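Local coordinates for amidohydrolase family protein (Acinetobacter baumannii, PDB 4I6K), which probably hydrolyses 2-pyrone-4,6-dicarboxylic acid, as a member of the amidohydrolase family built on a (beta/alpha)8 barrel, at residues His33-Gln38 / Pro49-Thr54; Thr54-Ile59 / Gln90-Arg95; Trp151-His156 / Tyr172-Val177; Val176-Phe181 / Lys205-Lys210. All coordinates share one frame; numbering follows the deposited sequence.

Overall arrangement
From the N terminus, strand 28-32 opens a parallel eight-stranded barrel, and contact 1 closes the loop that leads from it to helix 55-64. Thr-54 ends that contact and begins contact 2, which on the outer layer closes the run from helix 55-64 through strand 69-73 and helix 83-91. Later, contact 3 pairs neighbouring strands 152-156 and 176-178 across crossover helix 159-169, and contact 4 pairs strand 176-178 with 207-210 across crossover helix 193-201. These last two share Val-176 and Val-177, with centres about 8 Å apart. The contacts follow one another along the chain, contact 4 starting where contact 3 ends, and none nests in another; contacts 1 and 3 lie on opposite sides of the chain's centre.

Contact 1: residues His33-Gln38 / Pro49-Thr54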
# COMPACT_ATOMS: atom_id res chain seq x y z
N HIS A 33 2.83 9.06 -1.62
CA HIS A 33 3.54 9.13 -2.89
C HIS A 33 4.16 10.51 -3.04
O HIS A 33 3.56 11.50 -2.66
CB HIS A 33 2.58 8.90 -4.06
CG HIS A 33 1.73 7.67 -3.93
ND1 HIS A 33 2.17 6.42 -4.29
CD2 HIS A 33 0.45 7.51 -3.53
CE1 HIS A 33 1.20 5.54 -4.11
NE2 HIS A 33 0.15 6.17 -3.64
N VAL A 34 5.38 10.57 -3.55
CA VAL A 34 5.93 11.86 -3.98
C VAL A 34 6.03 11.83 -5.48
O VAL A 34 6.18 10.76 -6.08
CB VAL A 34 7.34 12.15 -3.43
CG1 VAL A 34 7.29 12.39 -1.93
CG2 VAL A 34 8.29 11.02 -3.77
N PHE A 35 5.92 13.00 -6.09
CA PHE A 35 6.10 13.16 -7.53
C PHE A 35 6.06 14.65 -7.89
O PHE A 35 5.66 15.49 -7.07
CB PHE A 35 5.02 12.39 -8.32
CG PHE A 35 3.63 12.81 -7.96
CD1 PHE A 35 3.09 13.99 -8.46
CD2 PHE A 35 2.86 12.04 -7.09
CE1 PHE A 35 1.81 14.40 -8.12
CE2 PHE A 35 1.56 12.44 -6.74
CZ PHE A 35 1.04 13.62 -7.26
N SER A 36 6.50 14.95 -9.11
CA SER A 36 6.61 16.32 -9.60
C SER A 36 6.15 16.36 -11.04
O SER A 36 6.09 15.33 -11.69
CB SER A 36 8.06 16.77 -9.55
OG SER A 36 8.39 17.41 -10.77
N THR A 37 5.86 17.55 -11.55
CA THR A 37 5.38 17.64 -12.92
C THR A 37 6.54 17.49 -13.89
O THR A 37 6.34 17.32 -15.09
CB THR A 37 4.62 18.94 -13.19
OG1 THR A 37 4.00 19.38 -11.97
CG2 THR A 37 3.54 18.69 -14.23
N GLN A 38 7.75 17.54 -13.36
CA GLN A 38 8.96 17.27 -14.13
C GLN A 38 9.11 15.78 -14.45
O GLN A 38 9.70 15.40 -15.46
CB GLN A 38 10.19 17.79 -13.38
CG GLN A 38 10.16 19.29 -13.15
CD GLN A 38 11.18 19.75 -12.12
OE1 GLN A 38 11.20 19.26 -10.99
NE2 GLN A 38 12.02 20.70 -12.51
N PRO A 49 -1.55 13.93 -12.39
CA PRO A 49 -1.74 15.04 -11.47
C PRO A 49 -0.98 16.27 -11.95
O PRO A 49 0.07 16.13 -12.59
CB PRO A 49 -1.14 14.52 -10.16
CG PRO A 49 -0.96 13.03 -10.35
CD PRO A 49 -0.76 12.83 -11.79
N ASP A 50 -1.48 17.46 -11.64
CA ASP A 50 -0.90 18.71 -12.14
C ASP A 50 -0.40 19.58 -11.00
O ASP A 50 -0.71 20.77 -10.91
CB ASP A 50 -1.96 19.48 -12.94
CG ASP A 50 -1.42 20.76 -13.54
OD1 ASP A 50 -0.21 20.82 -13.85
OD2 ASP A 50 -2.22 21.71 -13.71
N TYR A 51 0.36 18.99 -10.09
CA TYR A 51 0.87 19.73 -8.96
C TYR A 51 2.10 19.03 -8.43
O TYR A 51 2.44 17.95 -8.88
CB TYR A 51 -0.20 19.87 -7.86
CG TYR A 51 -0.81 18.56 -7.41
CD1 TYR A 51 -0.28 17.84 -6.34
CD2 TYR A 51 -1.94 18.05 -8.04
CE1 TYR A 51 -0.84 16.65 -5.93
CE2 TYR A 51 -2.51 16.85 -7.64
CZ TYR A 51 -1.95 16.15 -6.58
OH TYR A 51 -2.51 14.97 -6.17
N GLU A 52 2.79 19.68 -7.49
CA GLU A 52 4.00 19.15 -6.90
C GLU A 52 3.66 18.39 -5.62
O GLU A 52 2.98 18.93 -4.75
CB GLU A 52 4.95 20.31 -6.56
CG GLU A 52 6.12 20.48 -7.50
CD GLU A 52 5.82 20.07 -8.92
OE1 GLU A 52 4.92 20.66 -9.55
OE2 GLU A 52 6.50 19.14 -9.41
N ALA A 53 4.13 17.14 -5.50
CA ALA A 53 4.00 16.39 -4.24
C ALA A 53 5.39 16.03 -3.71
O ALA A 53 5.88 14.93 -3.98
CB ALA A 53 3.13 15.14 -4.44
N THR A 54 6.00 16.94 -2.96
CA THR A 54 7.42 16.85 -2.60
C THR A 54 7.69 16.09 -1.31
O THR A 54 6.83 16.03 -0.42
CB THR A 54 8.05 18.25 -2.43
OG1 THR A 54 7.39 18.93 -1.36
CG2 THR A 54 7.91 19.06 -3.69
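Two backbone hydrogen bonds join Phe-35 to Ala-53: Ala-53 N donates to Phe-35 O (2.7 Å), and Phe-35 N donates to Ala-53 O (2.9 Å). Together they make a single antiparallel bridge, the hydrogen-bonded kind of pair, without extending into a sheet. Farther out, the bent side chain of Glu-52 turns its carboxylate across Thr-37, where Thr-37 OG1 donates to the syn lone pair of Glu-52 OE1 at 2.9 Å. A second bond, from Thr-37 N to Glu-52 OE2, is less certain because that oxygen sits too close to a neighbour. Ser-36 shapes the same strip of chain through an ST turn, its OG accepting from Gln-38 N at 2.7 Å.

The bridge illustrates how a long barrel loop can be pinched shut: both segments belong to the connection between strand 28-32 and helix 55-64. His-31, on strand 28-32, and His-33, just after it, fit the HxH motif of amidohydrolases. His-33 ND1 is hydrogen-bonded to Val-73 O, and its NE2 bonds weakly to bound citric acid.

Beneath the bridge lies the Phe-35 ring, with CG in the crowded position between backbone N and carbonyl carbon (chi1 57°). Ala-53 CB sits over the centre of one face, a CH-pi contact 3.8 Å from the ring centroid. Pro-49 CB meets Phe-35 CE1 obliquely at 3.6 Å. The Tyr-51 ring is inclined by 58° to that of Phe-35; Tyr-51 CE1 comes within 3.8 Å of Phe-35 CZ, while Tyr-51 OH lies in plane at the phenylalanine's edge and bonds to Glu-255. Phe-77 adds an edge-to-face partner for Phe-35.

Contact 2: residues Thr54-Ile59 / Gln90-Arg95; sequences TVQSFI and QQYPDR
The start of helix 55-64 faces the chain around Gln-91 and Tyr-92, where helix 83-91 gives way to non-helical geometry, and the backbones stay well apart: the nearest alpha carbons, Val-55 CA and Gln-91 CA, are 8.4 Å distant. Each segment is braced internally: Thr-54 is the N-cap of its helix, with OG1 accepting from Ser-57 N at 2.9 Å in a nearly straight bond (166°), and past the other helix Arg-95 N donates to Tyr-92 O at 2.8 Å, closing a turn.

Side chains span the gap without any hydrogen bond. Ile-59 CG1 stands over the centre of the Tyr-92 ring, 3.8 Å from its centroid and only 8° off the normal, a well-centred CH-pi contact. Ile-59 CD1 extends across the same ring toward Tyr-92 CD1. On the outer layer of the (beta/alpha)8 barrel, the start of helix 55-64 thus packs against the turn leading from helix 83-91 into strand 96-100, and Val-55 and Ile-59 also rest on Leu-96 of that strand.

Val-55 approaches the ring obliquely, neither face-on nor edge-on. Its CG1 lies anti to the backbone N (chi1 -155°), a setting that carries this methyl to 3.6 Å from Tyr-92 CD1, the two side chains sliding past each other in opposite directions. At the solvent side Gln-56 NE2 comes within 3.7 Å of Tyr-92 OH. Ile-59 CG1 also lies over one face of the Arg-95 guanidinium, and Ile-59 CG2 meets Arg-95 NH1 at 3.8 Å. That guanidinium is fixed by a salt bridge to Asp-63 and by hydrogen bonds to the carbonyls of Phe-67 and Thr-68.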
# COMPACT_ATOMS: atom_id res chain seq x y z
N THR A 54 6.00 16.94 -2.96
CA THR A 54 7.42 16.85 -2.60
C THR A 54 7.69 16.09 -1.31
O THR A 54 6.83 16.03 -0.42
CB THR A 54 8.05 18.25 -2.43
OG1 THR A 54 7.39 18.93 -1.36
CG2 THR A 54 7.91 19.06 -3.69
N VAL A 55 8.90 15.52 -1.20
CA VAL A 55 9.29 14.85 0.03
C VAL A 55 9.18 15.86 1.13
O VAL A 55 8.72 15.57 2.24
CB VAL A 55 10.74 14.38 0.00
CG1 VAL A 55 10.91 13.21 0.97
CG2 VAL A 55 11.13 13.98 -1.39
N GLN A 56 9.61 17.07 0.80
CA GLN A 56 9.56 18.19 1.72
C GLN A 56 8.15 18.32 2.31
O GLN A 56 7.97 18.25 3.52
CB GLN A 56 9.96 19.47 0.97
CG GLN A 56 9.74 20.76 1.72
CD GLN A 56 10.78 20.98 2.80
OE1 GLN A 56 10.62 21.83 3.67
NE2 GLN A 56 11.85 20.20 2.74
N SER A 57 7.16 18.49 1.45
CA SER A 57 5.79 18.58 1.90
C SER A 57 5.41 17.35 2.74
O SER A 57 4.78 17.47 3.79
CB SER A 57 4.84 18.75 0.71
OG SER A 57 3.52 19.01 1.16
N PHE A 58 5.81 16.17 2.27
CA PHE A 58 5.45 14.94 2.96
C PHE A 58 6.09 14.81 4.34
O PHE A 58 5.41 14.51 5.32
CB PHE A 58 5.77 13.72 2.09
CG PHE A 58 5.49 12.41 2.77
CD1 PHE A 58 4.24 12.15 3.29
CD2 PHE A 58 6.48 11.45 2.90
CE1 PHE A 58 3.99 10.94 3.93
CE2 PHE A 58 6.24 10.25 3.53
CZ PHE A 58 4.99 9.99 4.04
N ILE A 59 7.40 15.03 4.42
CA ILE A 59 8.08 15.00 5.71
C ILE A 59 7.50 16.08 6.61
O ILE A 59 7.48 15.94 7.83
CB ILE A 59 9.62 15.21 5.59
CG1 ILE A 59 10.36 13.87 5.56
CG2 ILE A 59 10.14 15.96 6.80
CD1 ILE A 59 9.94 12.95 4.47
N GLN A 90 16.70 8.68 -0.45
CA GLN A 90 18.08 9.11 -0.20
C GLN A 90 18.19 10.37 0.65
O GLN A 90 19.10 10.48 1.48
CB GLN A 90 18.83 9.31 -1.51
CG GLN A 90 19.35 8.02 -2.11
CD GLN A 90 19.30 8.02 -3.62
OE1 GLN A 90 19.57 9.04 -4.27
NE2 GLN A 90 18.96 6.87 -4.20
N GLN A 91 17.27 11.31 0.46
CA GLN A 91 17.28 12.53 1.26
C GLN A 91 16.94 12.28 2.71
O GLN A 91 17.47 12.95 3.59
CB GLN A 91 16.32 13.56 0.69
CG GLN A 91 16.70 14.02 -0.68
CD GLN A 91 15.77 15.07 -1.17
OE1 GLN A 91 15.46 15.14 -2.36
NE2 GLN A 91 15.28 15.91 -0.26
N TYR A 92 16.04 11.32 2.96
CA TYR A 92 15.65 11.00 4.34
C TYR A 92 15.72 9.52 4.64
O TYR A 92 14.74 8.92 5.09
CB TYR A 92 14.25 11.50 4.63
CG TYR A 92 14.07 12.99 4.44
CD1 TYR A 92 13.74 13.51 3.19
CD2 TYR A 92 14.23 13.87 5.50
CE1 TYR A 92 13.56 14.87 3.00
CE2 TYR A 92 14.06 15.24 5.33
CZ TYR A 92 13.73 15.73 4.08
OH TYR A 92 13.55 17.08 3.90
N PRO A 93 16.91 8.93 4.42
CA PRO A 93 17.14 7.49 4.46
C PRO A 93 16.83 6.92 5.84
O PRO A 93 16.65 5.71 5.99
CB PRO A 93 18.64 7.39 4.17
CG PRO A 93 19.20 8.67 4.71
CD PRO A 93 18.16 9.70 4.39
N ASP A 94 16.78 7.79 6.83
CA ASP A 94 16.57 7.36 8.21
C ASP A 94 15.08 7.31 8.56
O ASP A 94 14.69 6.76 9.58
CB ASP A 94 17.34 8.30 9.17
CG ASP A 94 17.01 9.79 8.95
OD1 ASP A 94 16.75 10.23 7.80
OD2 ASP A 94 17.01 10.53 9.95
N ARG A 95 14.26 7.89 7.69
CA ARG A 95 12.83 7.98 7.97
C ARG A 95 11.96 7.30 6.92
O ARG A 95 10.81 6.95 7.19
CB ARG A 95 12.42 9.45 8.15
CG ARG A 95 13.22 10.15 9.24
CD ARG A 95 12.73 11.55 9.49
NE ARG A 95 11.38 11.58 10.03
CZ ARG A 95 10.67 12.70 10.15
NH1 ARG A 95 11.22 13.85 9.76
NH2 ARG A 95 9.44 12.69 10.65

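Contact 3: residues Trp151-His156 / Tyr172-Val177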
# COMPACT_ATOMS: atom_id res chain seq x y z
N TRP A 151 11.77 -9.25 0.53
CA TRP A 151 10.90 -8.18 0.12
C TRP A 151 9.46 -8.59 0.33
O TRP A 151 9.15 -9.77 0.34
CB TRP A 151 11.11 -7.91 -1.36
CG TRP A 151 12.14 -6.90 -1.59
CD1 TRP A 151 12.97 -6.35 -0.65
CD2 TRP A 151 12.50 -6.32 -2.84
NE1 TRP A 151 13.81 -5.44 -1.25
CE2 TRP A 151 13.54 -5.40 -2.59
CE3 TRP A 151 12.02 -6.47 -4.15
CZ2 TRP A 151 14.12 -4.64 -3.61
CZ3 TRP A 151 12.60 -5.71 -5.16
CH2 TRP A 151 13.64 -4.81 -4.89
N GLN A 152 8.58 -7.61 0.48
CA GLN A 152 7.16 -7.88 0.51
C GLN A 152 6.56 -7.72 -0.92
O GLN A 152 7.18 -7.11 -1.81
CB GLN A 152 6.48 -6.90 1.46
CG GLN A 152 6.51 -5.46 0.94
CD GLN A 152 5.75 -4.52 1.84
OE1 GLN A 152 6.16 -4.27 2.97
NE2 GLN A 152 4.61 -4.02 1.36
N VAL A 153 5.38 -8.30 -1.13
CA VAL A 153 4.59 -8.02 -2.33
C VAL A 153 3.29 -7.28 -1.96
O VAL A 153 2.44 -7.82 -1.24
CB VAL A 153 4.25 -9.31 -3.12
CG1 VAL A 153 3.29 -9.01 -4.25
CG2 VAL A 153 5.52 -9.95 -3.65
N GLU A 154 3.17 -6.04 -2.44
CA GLU A 154 2.02 -5.17 -2.17
C GLU A 154 1.02 -5.22 -3.31
O GLU A 154 1.39 -5.15 -4.49
CB GLU A 154 2.51 -3.73 -1.94
CG GLU A 154 1.42 -2.73 -1.52
CD GLU A 154 1.96 -1.30 -1.38
OE1 GLU A 154 3.12 -1.04 -1.76
OE2 GLU A 154 1.20 -0.43 -0.89
N LEU A 155 -0.27 -5.35 -2.98
CA LEU A 155 -1.31 -5.39 -4.00
C LEU A 155 -2.26 -4.21 -3.89
O LEU A 155 -2.73 -3.86 -2.81
CB LEU A 155 -2.14 -6.68 -3.91
CG LEU A 155 -1.37 -7.99 -3.74
CD1 LEU A 155 -2.31 -9.20 -3.69
CD2 LEU A 155 -0.33 -8.13 -4.85
N HIS A 156 -2.53 -3.59 -5.03
CA HIS A 156 -3.64 -2.68 -5.12
C HIS A 156 -4.50 -3.20 -6.25
O HIS A 156 -4.08 -3.20 -7.40
CB HIS A 156 -3.17 -1.26 -5.40
CG HIS A 156 -4.27 -0.26 -5.36
ND1 HIS A 156 -4.49 0.66 -6.37
CD2 HIS A 156 -5.25 -0.05 -4.44
CE1 HIS A 156 -5.54 1.40 -6.07
NE2 HIS A 156 -6.02 1.00 -4.90
N TYR A 172 4.62 -18.72 -1.68
CA TYR A 172 5.88 -18.05 -1.43
C TYR A 172 5.90 -17.61 0.01
O TYR A 172 4.87 -17.34 0.59
CB TYR A 172 6.01 -16.82 -2.34
CG TYR A 172 5.92 -17.15 -3.80
CD1 TYR A 172 7.07 -17.33 -4.56
CD2 TYR A 172 4.68 -17.28 -4.42
CE1 TYR A 172 6.99 -17.65 -5.91
CE2 TYR A 172 4.60 -17.59 -5.78
CZ TYR A 172 5.76 -17.78 -6.51
OH TYR A 172 5.69 -18.08 -7.85
N SER A 173 7.09 -17.45 0.56
CA SER A 173 7.26 -17.11 1.96
C SER A 173 7.16 -15.64 2.29
O SER A 173 7.27 -15.28 3.44
CB SER A 173 8.59 -17.61 2.45
OG SER A 173 8.68 -18.99 2.25
N PHE A 174 7.00 -14.79 1.30
CA PHE A 174 6.95 -13.35 1.57
C PHE A 174 5.64 -12.85 2.17
O PHE A 174 4.59 -13.47 2.04
CB PHE A 174 7.33 -12.50 0.35
CG PHE A 174 6.64 -12.91 -0.95
CD1 PHE A 174 5.25 -12.93 -1.06
CD2 PHE A 174 7.40 -13.26 -2.08
CE1 PHE A 174 4.63 -13.31 -2.25
CE2 PHE A 174 6.78 -13.63 -3.28
CZ PHE A 174 5.40 -13.65 -3.36
N ASP A 175 5.73 -11.70 2.82
CA ASP A 175 4.56 -10.97 3.27
C ASP A 175 3.78 -10.47 2.07
O ASP A 175 4.36 -9.99 1.10
CB ASP A 175 5.01 -9.78 4.11
CG ASP A 175 5.74 -10.20 5.36
OD1 ASP A 175 6.88 -9.74 5.59
OD2 ASP A 175 5.17 -11.03 6.11
N VAL A 176 2.46 -10.60 2.12
CA VAL A 176 1.62 -10.00 1.09
C VAL A 176 0.78 -8.88 1.71
O VAL A 176 0.09 -9.07 2.72
CB VAL A 176 0.69 -11.01 0.39
CG1 VAL A 176 0.03 -10.37 -0.83
CG2 VAL A 176 1.46 -12.27 -0.02
N VAL A 177 0.86 -7.71 1.12
CA VAL A 177 0.27 -6.52 1.72
C VAL A 177 -0.85 -6.03 0.83
O VAL A 177 -0.66 -5.88 -0.37
CB VAL A 177 1.34 -5.43 1.90
CG1 VAL A 177 0.76 -4.23 2.59
CG2 VAL A 177 2.53 -6.01 2.69
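Parallel pairing sets Val-153 beside Val-176 and Glu-154 beside Val-177, the touching parts running 37° apart, and three backbone hydrogen bonds stitch them: Val-153 N to Asp-175 O (3.0 Å), Val-177 N to Val-153 O (2.8 Å) and Leu-155 N to Val-177 O (2.7 Å). Helix 159-169 makes the crossover between the two strands, a beta-alpha-beta unit, the repeating element of the barrel.

On the face carrying Val-153 and Val-176 the contact is apolar. Val-153 CG2 sits over the centre of the Phe-174 ring, 3.7 Å from its centroid and 10° off the normal, a CH-pi contact; Tyr-172 CB covers the opposite face, so the ring is sandwiched, and Val-176 CG2 lies in plane at its edge. Phe-174 reaches this place with CG lodged between its own backbone N and carbonyl carbon (chi1 47°). Farther along, Leu-155 CD1 meets Val-176 CG1 at 3.9 Å, and both residues continue onto Leu-169 of helix 159-169.

The other face carries Glu-154 and Val-177. The extended Gln-152 crosses Val-177 obliquely, its NE2 as modelled only 3.2 Å from Val-177 CG2, a snug fit of amide against methyl. Glu-154 CG is held anti to its backbone N, and with the rest of the chain extended the carboxylate stretches beyond Val-177 to a salt bridge from Lys-210.

Chemically the strand pair is two-sided. Val-153, Leu-155 and Val-176, with Phe-174 packed on Val-153, fill the layer between sheet and helices, whereas Val-177 and the Glu-154 carboxylate face the barrel interior, the latter about 7 Å from bound citric acid and close to Asp-179, consistent with a polar lining of the ligand pocket.

Contact 4: residues Val176-Phe181 / Lys205-Lys210; sequences VVIDHF and KQHWIK
Lys-210 runs alongside Asp-179 and over Val-177, and its chain can be followed atom by atom. CB starts 3.6 Å from Ile-178 O, the carbonyl that accepts from Lys-210 N. CG, beside the backbone N, then passes Val-177 CG1 at 3.9 Å, and after a bend at chi2 (-140°) CD comes abreast of Asp-179 OD2. CE touches two partners at about a right angle, Val-177 CG1 at 3.7 Å and Asp-179 OD2 at 3.4 Å. NZ itself stays 4.0 Å from Asp-179 OD2, beyond salt-bridge range; besides its bridge to Glu-154 it hydrogen-bonds to Thr-30 O and His-31 ND1, while Asp-179 pairs with Arg-123.

The backbones of strands 176-178 and 207-210 run parallel, joined by bonds such as Ile-178 N to Trp-208 O (2.7 Å). Past the strand end, Phe-181 N donates to Lys-210 O at 2.8 Å, fastening the turn that holds His-180. His-180 ND1 is hydrogen-bonded to Ser-212 OG, and its NE2 to bound citric acid. The C-terminal ends of the parallel strands are where (beta/alpha)8 barrels place their active site, and the charged and histidine side chains here are consistent with the ligand pocket of an amidohydrolase.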
# COMPACT_ATOMS: atom_id res chain seq x y z
N VAL A 176 2.46 -10.60 2.12
CA VAL A 176 1.62 -10.00 1.09
C VAL A 176 0.78 -8.88 1.71
O VAL A 176 0.09 -9.07 2.72
CB VAL A 176 0.69 -11.01 0.39
CG1 VAL A 176 0.03 -10.37 -0.83
CG2 VAL A 176 1.46 -12.27 -0.02
N VAL A 177 0.86 -7.71 1.12
CA VAL A 177 0.27 -6.52 1.72
C VAL A 177 -0.85 -6.03 0.83
O VAL A 177 -0.66 -5.88 -0.37
CB VAL A 177 1.34 -5.43 1.90
CG1 VAL A 177 0.76 -4.23 2.59
CG2 VAL A 177 2.53 -6.01 2.69
N ILE A 178 -2.03 -5.82 1.40
CA ILE A 178 -3.16 -5.42 0.58
C ILE A 178 -3.56 -3.97 0.82
O ILE A 178 -3.86 -3.59 1.94
CB ILE A 178 -4.39 -6.36 0.74
CG1 ILE A 178 -4.02 -7.81 0.39
CG2 ILE A 178 -5.56 -5.88 -0.12
CD1 ILE A 178 -3.80 -8.69 1.61
N ASP A 179 -3.54 -3.17 -0.26
CA ASP A 179 -3.82 -1.74 -0.22
C ASP A 179 -5.28 -1.39 0.07
O ASP A 179 -6.19 -2.04 -0.45
CB ASP A 179 -3.43 -1.09 -1.55
CG ASP A 179 -1.93 -0.97 -1.74
OD1 ASP A 179 -1.51 -0.80 -2.89
OD2 ASP A 179 -1.19 -1.05 -0.73
N HIS A 180 -5.49 -0.37 0.90
CA HIS A 180 -6.80 0.27 1.10
C HIS A 180 -7.97 -0.69 1.37
O HIS A 180 -8.89 -0.81 0.55
CB HIS A 180 -7.13 1.19 -0.09
CG HIS A 180 -5.98 2.04 -0.53
ND1 HIS A 180 -5.09 2.61 0.35
CD2 HIS A 180 -5.58 2.42 -1.77
CE1 HIS A 180 -4.18 3.30 -0.32
NE2 HIS A 180 -4.45 3.20 -1.61
N PHE A 181 -7.93 -1.35 2.52
CA PHE A 181 -8.96 -2.29 2.95
C PHE A 181 -9.31 -3.38 1.94
O PHE A 181 -10.30 -4.08 2.13
CB PHE A 181 -10.25 -1.56 3.34
CG PHE A 181 -10.05 -0.53 4.41
CD1 PHE A 181 -10.35 -0.82 5.74
CD2 PHE A 181 -9.57 0.74 4.10
CE1 PHE A 181 -10.18 0.13 6.73
CE2 PHE A 181 -9.40 1.69 5.08
CZ PHE A 181 -9.71 1.39 6.39
N LYS A 205 -0.66 -15.81 8.81
CA LYS A 205 0.79 -16.04 8.73
C LYS A 205 1.44 -15.36 7.54
O LYS A 205 2.67 -15.42 7.40
CB LYS A 205 1.10 -17.54 8.65
CG LYS A 205 1.12 -18.30 9.98
CD LYS A 205 2.26 -17.84 10.87
CE LYS A 205 3.15 -19.00 11.29
NZ LYS A 205 2.37 -20.25 11.49
N GLN A 206 0.65 -14.73 6.68
CA GLN A 206 1.23 -14.14 5.47
C GLN A 206 0.71 -12.77 5.06
O GLN A 206 1.47 -11.97 4.50
CB GLN A 206 1.11 -15.07 4.27
CG GLN A 206 1.66 -14.42 3.02
CD GLN A 206 1.48 -15.28 1.79
OE1 GLN A 206 0.45 -15.94 1.62
NE2 GLN A 206 2.49 -15.29 0.93
N HIS A 207 -0.56 -12.51 5.30
CA HIS A 207 -1.19 -11.32 4.73
C HIS A 207 -1.29 -10.16 5.70
O HIS A 207 -1.55 -10.37 6.88
CB HIS A 207 -2.57 -11.65 4.19
CG HIS A 207 -2.55 -12.69 3.12
ND1 HIS A 207 -2.91 -14.00 3.36
CD2 HIS A 207 -2.17 -12.63 1.83
CE1 HIS A 207 -2.78 -14.69 2.24
NE2 HIS A 207 -2.33 -13.88 1.30
N TRP A 208 -1.08 -8.95 5.18
CA TRP A 208 -1.23 -7.70 5.93
C TRP A 208 -2.22 -6.82 5.19
O TRP A 208 -2.27 -6.82 3.95
CB TRP A 208 0.11 -6.95 6.02
CG TRP A 208 1.21 -7.71 6.67
CD1 TRP A 208 1.85 -8.81 6.17
CD2 TRP A 208 1.80 -7.45 7.95
NE1 TRP A 208 2.81 -9.24 7.06
CE2 TRP A 208 2.80 -8.42 8.16
CE3 TRP A 208 1.58 -6.48 8.94
CZ2 TRP A 208 3.58 -8.45 9.32
CZ3 TRP A 208 2.36 -6.52 10.10
CH2 TRP A 208 3.34 -7.50 10.28
N ILE A 209 -3.00 -6.05 5.95
CA ILE A 209 -3.95 -5.12 5.33
C ILE A 209 -3.72 -3.68 5.76
O ILE A 209 -3.56 -3.39 6.96
CB ILE A 209 -5.39 -5.50 5.64
CG1 ILE A 209 -5.66 -6.93 5.20
CG2 ILE A 209 -6.32 -4.53 4.94
CD1 ILE A 209 -6.87 -7.53 5.85
N LYS A 210 -3.71 -2.78 4.77
CA LYS A 210 -3.59 -1.35 5.02
C LYS A 210 -4.98 -0.78 5.24
O LYS A 210 -5.86 -0.96 4.40
CB LYS A 210 -2.92 -0.65 3.83
CG LYS A 210 -1.58 -1.22 3.40
CD LYS A 210 -0.63 -0.09 3.03
CE LYS A 210 0.49 -0.55 2.13
NZ LYS A 210 1.45 0.56 1.88